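Local coordinates for Rho GTPase-activating protein 27 (PDB 3PP2), which probably acts, by way of a RhoGAP domain outside this pleckstrin homology domain, as a GTPase activator that turns CDC42 and RAC1 to their GDP-bound state, at residues Ser32-Val37 / Leu43-Asp48; Tyr68-Arg73 / Ser99-Gln104. All coordinates share one frame; numbering follows the deposited sequence.

How the interactions relate
The two contacts lie in one pleckstrin homology domain, with centres about 11 Å apart. Interaction 1 is the hairpin of strands 32-39 and 42-46. Interaction 2 brings strand 66-71 against strand 100-104. Strand 42-46 links them, because it also pairs with 66-71: Leu43 O lies 2.8 Å from Val70 N, and Phe45 N lies 2.8 Å from Tyr68 O, both probable hydrogen bonds. Phe45 also reaches the far strand, with its CZ 3.8 Å from Ile103 CG1. A glycerol, probably from the crystallisation liquor, lies about 5 Å from the side chain of Trp35 in interaction 1.

Interaction 1: Ser32-Val37 / Leu43-Asp48; sequences SASWTV and LTFFKD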
# COMPACT_ATOMS: atom_id res chain seq x y z
N SER A 32 8.94 -11.75 15.30
CA SER A 32 9.05 -12.74 14.24
C SER A 32 8.03 -12.44 13.17
O SER A 32 6.99 -11.83 13.47
CB SER A 32 8.72 -14.14 14.77
OG SER A 32 9.63 -14.55 15.72
N ALA A 33 8.27 -12.90 11.95
CA ALA A 33 7.26 -12.91 10.92
C ALA A 33 6.56 -14.25 10.88
O ALA A 33 7.21 -15.30 10.92
CB ALA A 33 7.86 -12.62 9.53
N SER A 34 5.26 -14.26 10.84
CA SER A 34 4.48 -15.48 10.73
C SER A 34 3.27 -15.33 9.90
O SER A 34 2.72 -14.23 9.75
CB SER A 34 4.05 -15.98 12.11
OG SER A 34 3.00 -15.23 12.67
N TRP A 35 2.82 -16.45 9.35
CA TRP A 35 1.47 -16.53 8.85
C TRP A 35 0.51 -16.14 9.98
O TRP A 35 0.73 -16.43 11.17
CB TRP A 35 1.18 -17.96 8.38
CG TRP A 35 -0.08 -18.17 7.64
CD1 TRP A 35 -1.11 -18.97 7.99
CD2 TRP A 35 -0.43 -17.56 6.39
NE1 TRP A 35 -2.09 -18.90 7.02
CE2 TRP A 35 -1.69 -18.04 6.03
CE3 TRP A 35 0.23 -16.66 5.54
CZ2 TRP A 35 -2.32 -17.65 4.85
CZ3 TRP A 35 -0.42 -16.25 4.36
CH2 TRP A 35 -1.66 -16.76 4.03
N THR A 36 -0.55 -15.44 9.58
CA THR A 36 -1.54 -14.86 10.46
C THR A 36 -2.88 -15.07 9.80
O THR A 36 -3.02 -14.82 8.60
CB THR A 36 -1.27 -13.34 10.65
OG1 THR A 36 0.07 -13.16 11.13
CG2 THR A 36 -2.23 -12.70 11.66
N VAL A 37 -3.86 -15.51 10.57
CA VAL A 37 -5.21 -15.71 10.09
C VAL A 37 -6.22 -15.04 11.00
O VAL A 37 -6.19 -15.23 12.20
CB VAL A 37 -5.57 -17.22 10.00
CG1 VAL A 37 -7.05 -17.48 9.62
CG2 VAL A 37 -4.59 -17.91 8.99
N LEU A 43 -7.92 -13.90 15.95
CA LEU A 43 -6.67 -13.61 15.23
C LEU A 43 -5.62 -14.57 15.71
O LEU A 43 -5.27 -14.57 16.90
CB LEU A 43 -6.22 -12.17 15.47
CG LEU A 43 -4.99 -11.66 14.71
CD1 LEU A 43 -5.25 -11.61 13.23
CD2 LEU A 43 -4.52 -10.30 15.31
N THR A 44 -5.13 -15.41 14.79
CA THR A 44 -4.18 -16.43 15.10
C THR A 44 -2.83 -16.12 14.42
O THR A 44 -2.78 -15.97 13.21
CB THR A 44 -4.66 -17.81 14.67
OG1 THR A 44 -5.92 -18.10 15.30
CG2 THR A 44 -3.62 -18.89 15.03
N PHE A 45 -1.77 -16.03 15.22
CA PHE A 45 -0.42 -15.94 14.74
C PHE A 45 0.21 -17.31 14.84
O PHE A 45 0.27 -17.89 15.93
CB PHE A 45 0.38 -14.98 15.61
CG PHE A 45 -0.07 -13.56 15.52
CD1 PHE A 45 0.16 -12.82 14.38
CD2 PHE A 45 -0.72 -12.96 16.59
CE1 PHE A 45 -0.24 -11.52 14.32
CE2 PHE A 45 -1.14 -11.65 16.52
CZ PHE A 45 -0.87 -10.94 15.38
N PHE A 46 0.65 -17.85 13.71
CA PHE A 46 1.31 -19.16 13.68
C PHE A 46 2.75 -19.06 14.10
O PHE A 46 3.29 -17.99 14.36
CB PHE A 46 1.09 -19.76 12.27
CG PHE A 46 -0.32 -20.20 12.04
CD1 PHE A 46 -1.31 -19.32 11.62
CD2 PHE A 46 -0.70 -21.49 12.32
CE1 PHE A 46 -2.59 -19.73 11.47
CE2 PHE A 46 -2.01 -21.89 12.19
CZ PHE A 46 -2.94 -21.02 11.77
N LYS A 47 3.37 -20.22 14.25
CA LYS A 47 4.77 -20.30 14.54
C LYS A 47 5.57 -19.49 13.52
O LYS A 47 5.12 -19.29 12.39
CB LYS A 47 5.17 -21.79 14.50
CG LYS A 47 6.56 -22.11 15.03
CD LYS A 47 6.85 -23.61 14.93
CE LYS A 47 8.09 -24.04 15.75
NZ LYS A 47 8.34 -25.52 15.75
N ASP A 48 6.75 -19.03 13.93
CA ASP A 48 7.68 -18.30 13.06
C ASP A 48 7.79 -18.96 11.70
O ASP A 48 7.97 -20.19 11.62
CB ASP A 48 9.04 -18.28 13.76
CG ASP A 48 10.09 -17.39 13.07
OD1 ASP A 48 9.89 -16.90 11.93
OD2 ASP A 48 11.11 -17.16 13.74
O HOH W 1 4.40 -18.74 9.85
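Thr36 and Phe45 are partners in a non-hydrogen-bonded antiparallel pair, their side chains side by side and pointing the same way. Thr36 CG2 is anti to the backbone N and touches Phe45 CE1 at 3.5 Å. Thr36 CG2 also lies 3.6 Å from Leu43 CD1, while Thr36 OG1 hydrogen-bonds to Ser34 O. A glycine here would probably leave Leu43 CD1 and Phe45 CE1 without their packing partner and Ser34 O without the hydroxyl. Val37 and Thr44 are the hydrogen-bonded pair: Thr44 N reaches Val37 O at 2.8 Å, and Val37 N reaches Thr44 O at 2.9 Å. Trp35 and Phe46 run side by side, their rings inclined at 42° and Trp35 CD1 3.7 Å from Phe46 CD1. Val37 CG2 meets Phe46 CE1 at 3.7 Å. Trp35 O lies at the Phe46 ring edge and takes two hydrogen bonds, from Phe46 N and from Ser34 OG, which sits above the carbonyl plane. A water joins Trp35 N to Lys47 O. Trp35 NE1 bonds to Arg58 O of the second subunit, and Ser34 OG to Arg16. Strand 10-21 flanks 32-39, strand 66-71 flanks 42-46, and Trp114 of helix 108-122 packs on Thr36 and Leu43.

Interaction 2: Tyr68-Arg73 / Ser99-Gln104; sequences YTVELR and SEYLIQ
Tyr101 reaches from strand 100-104 to strand 66-71, where it meets Tyr68 and Val70. Its CB points toward that strand. With CG anti to the carbonyl carbon (chi1 -57°), the ring is carried across to strand 66-71. CB and CG form no close contact with segment 68-73; the outer ring atoms do the touching. On one side of the ring, CE1 comes over a face of the Tyr68 ring. Tyr101 CE1 lies 3.7 Å from Tyr68 CG and 3.8 Å from Tyr68 CB. The two rings are inclined at 59°, with centroids 5.5 Å apart, in an oblique pairing. Val70 CG2 comes over a face of the Tyr101 ring, nearest to Tyr101 CE2 at 3.6 Å, in a CH-pi contact 4.0 Å from the centroid of the Tyr101 ring. Tyr101 CD2 and CZ are both 3.9 Å from Val70 CG2. At the tip, Tyr101 OH has no atom of segment 68-73 within 4.2 Å. No hydrogen bond crosses this contact, so it is held by apolar and aromatic packing. Lys18 of strand 10-21 also touches Tyr101, and Leu93 of strand 90-94 touches Val70. The strands are not paired: their closest CA atoms, of Val70 and Ser99, are 8.8 Å apart. The Tyr101 ring is part of the core between the strands of the pleckstrin homology fold, a strongly bent antiparallel sheet closed at one end by the C-terminal helix 108-122.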
# COMPACT_ATOMS: atom_id res chain seq x y z
N TYR A 68 0.23 -17.76 19.01
CA TYR A 68 -0.57 -16.82 19.81
C TYR A 68 -1.96 -16.74 19.19
O TYR A 68 -2.11 -16.60 17.97
CB TYR A 68 0.02 -15.41 19.80
CG TYR A 68 1.45 -15.29 20.23
CD1 TYR A 68 1.85 -15.65 21.50
CD2 TYR A 68 2.42 -14.81 19.38
CE1 TYR A 68 3.17 -15.55 21.90
CE2 TYR A 68 3.75 -14.69 19.80
CZ TYR A 68 4.11 -15.06 21.07
OH TYR A 68 5.45 -14.97 21.46
N THR A 69 -2.99 -16.88 20.02
CA THR A 69 -4.36 -16.70 19.56
C THR A 69 -4.94 -15.53 20.34
O THR A 69 -4.84 -15.46 21.59
CB THR A 69 -5.15 -17.99 19.73
OG1 THR A 69 -4.48 -19.06 19.04
CG2 THR A 69 -6.61 -17.85 19.23
N VAL A 70 -5.56 -14.62 19.63
CA VAL A 70 -6.15 -13.48 20.26
C VAL A 70 -7.63 -13.44 19.91
O VAL A 70 -8.00 -13.25 18.76
CB VAL A 70 -5.46 -12.17 19.84
CG1 VAL A 70 -6.06 -11.04 20.65
CG2 VAL A 70 -3.90 -12.30 19.95
N GLU A 71 -8.48 -13.65 20.92
CA GLU A 71 -9.91 -13.52 20.74
C GLU A 71 -10.22 -12.03 20.73
O GLU A 71 -9.78 -11.30 21.59
CB GLU A 71 -10.68 -14.30 21.83
CG GLU A 71 -10.37 -15.79 21.79
CD GLU A 71 -10.98 -16.59 22.92
OE1 GLU A 71 -11.82 -16.04 23.66
OE2 GLU A 71 -10.62 -17.81 23.05
N LEU A 72 -10.96 -11.59 19.75
CA LEU A 72 -11.12 -10.14 19.56
C LEU A 72 -12.28 -9.51 20.34
O LEU A 72 -12.34 -8.32 20.45
CB LEU A 72 -11.25 -9.80 18.08
CG LEU A 72 -10.01 -10.14 17.23
CD1 LEU A 72 -10.29 -9.83 15.76
CD2 LEU A 72 -8.75 -9.44 17.75
N ARG A 73 -13.18 -10.30 20.90
CA ARG A 73 -14.28 -9.75 21.71
C ARG A 73 -13.66 -9.03 22.89
O ARG A 73 -12.90 -9.63 23.65
CB ARG A 73 -15.19 -10.90 22.20
CG ARG A 73 -16.35 -10.55 23.17
CD ARG A 73 -17.03 -11.86 23.82
N SER A 99 -3.32 -9.16 27.86
CA SER A 99 -2.17 -9.45 27.00
C SER A 99 -2.14 -8.44 25.85
O SER A 99 -3.17 -7.89 25.45
CB SER A 99 -2.23 -10.86 26.47
OG SER A 99 -2.04 -11.81 27.52
N GLU A 100 -0.95 -8.15 25.40
CA GLU A 100 -0.75 -7.11 24.41
C GLU A 100 0.25 -7.62 23.36
O GLU A 100 1.18 -8.36 23.68
CB GLU A 100 -0.21 -5.80 25.06
CG GLU A 100 -1.18 -5.15 26.09
CD GLU A 100 -0.64 -3.88 26.74
OE1 GLU A 100 0.51 -3.49 26.44
OE2 GLU A 100 -1.38 -3.27 27.56
N TYR A 101 0.03 -7.18 22.13
CA TYR A 101 0.84 -7.56 20.96
C TYR A 101 1.05 -6.34 20.09
O TYR A 101 0.17 -5.47 20.03
CB TYR A 101 0.13 -8.63 20.11
CG TYR A 101 -0.21 -9.87 20.90
CD1 TYR A 101 0.60 -10.98 20.90
CD2 TYR A 101 -1.38 -9.89 21.66
CE1 TYR A 101 0.28 -12.08 21.66
CE2 TYR A 101 -1.72 -10.95 22.43
CZ TYR A 101 -0.89 -12.09 22.43
OH TYR A 101 -1.22 -13.18 23.22
N LEU A 102 2.21 -6.28 19.45
CA LEU A 102 2.44 -5.37 18.35
C LEU A 102 2.44 -6.14 17.04
O LEU A 102 2.95 -7.26 17.00
CB LEU A 102 3.74 -4.60 18.52
CG LEU A 102 3.90 -3.82 19.80
CD1 LEU A 102 5.30 -3.22 19.96
CD2 LEU A 102 2.85 -2.79 20.00
N ILE A 103 1.94 -5.49 15.98
CA ILE A 103 1.76 -6.08 14.66
C ILE A 103 2.35 -5.09 13.68
O ILE A 103 2.11 -3.88 13.80
CB ILE A 103 0.26 -6.35 14.34
CG1 ILE A 103 -0.41 -7.13 15.48
CG2 ILE A 103 0.08 -6.99 12.98
CD1 ILE A 103 -1.92 -7.20 15.33
N GLN A 104 3.15 -5.58 12.73
CA GLN A 104 3.88 -4.66 11.85
C GLN A 104 4.09 -5.23 10.48
O GLN A 104 4.19 -6.45 10.30
CB GLN A 104 5.24 -4.38 12.51
CG GLN A 104 6.08 -3.28 11.93
CD GLN A 104 7.05 -3.75 10.87
OE1 GLN A 104 7.50 -4.93 10.85
NE2 GLN A 104 7.44 -2.81 9.99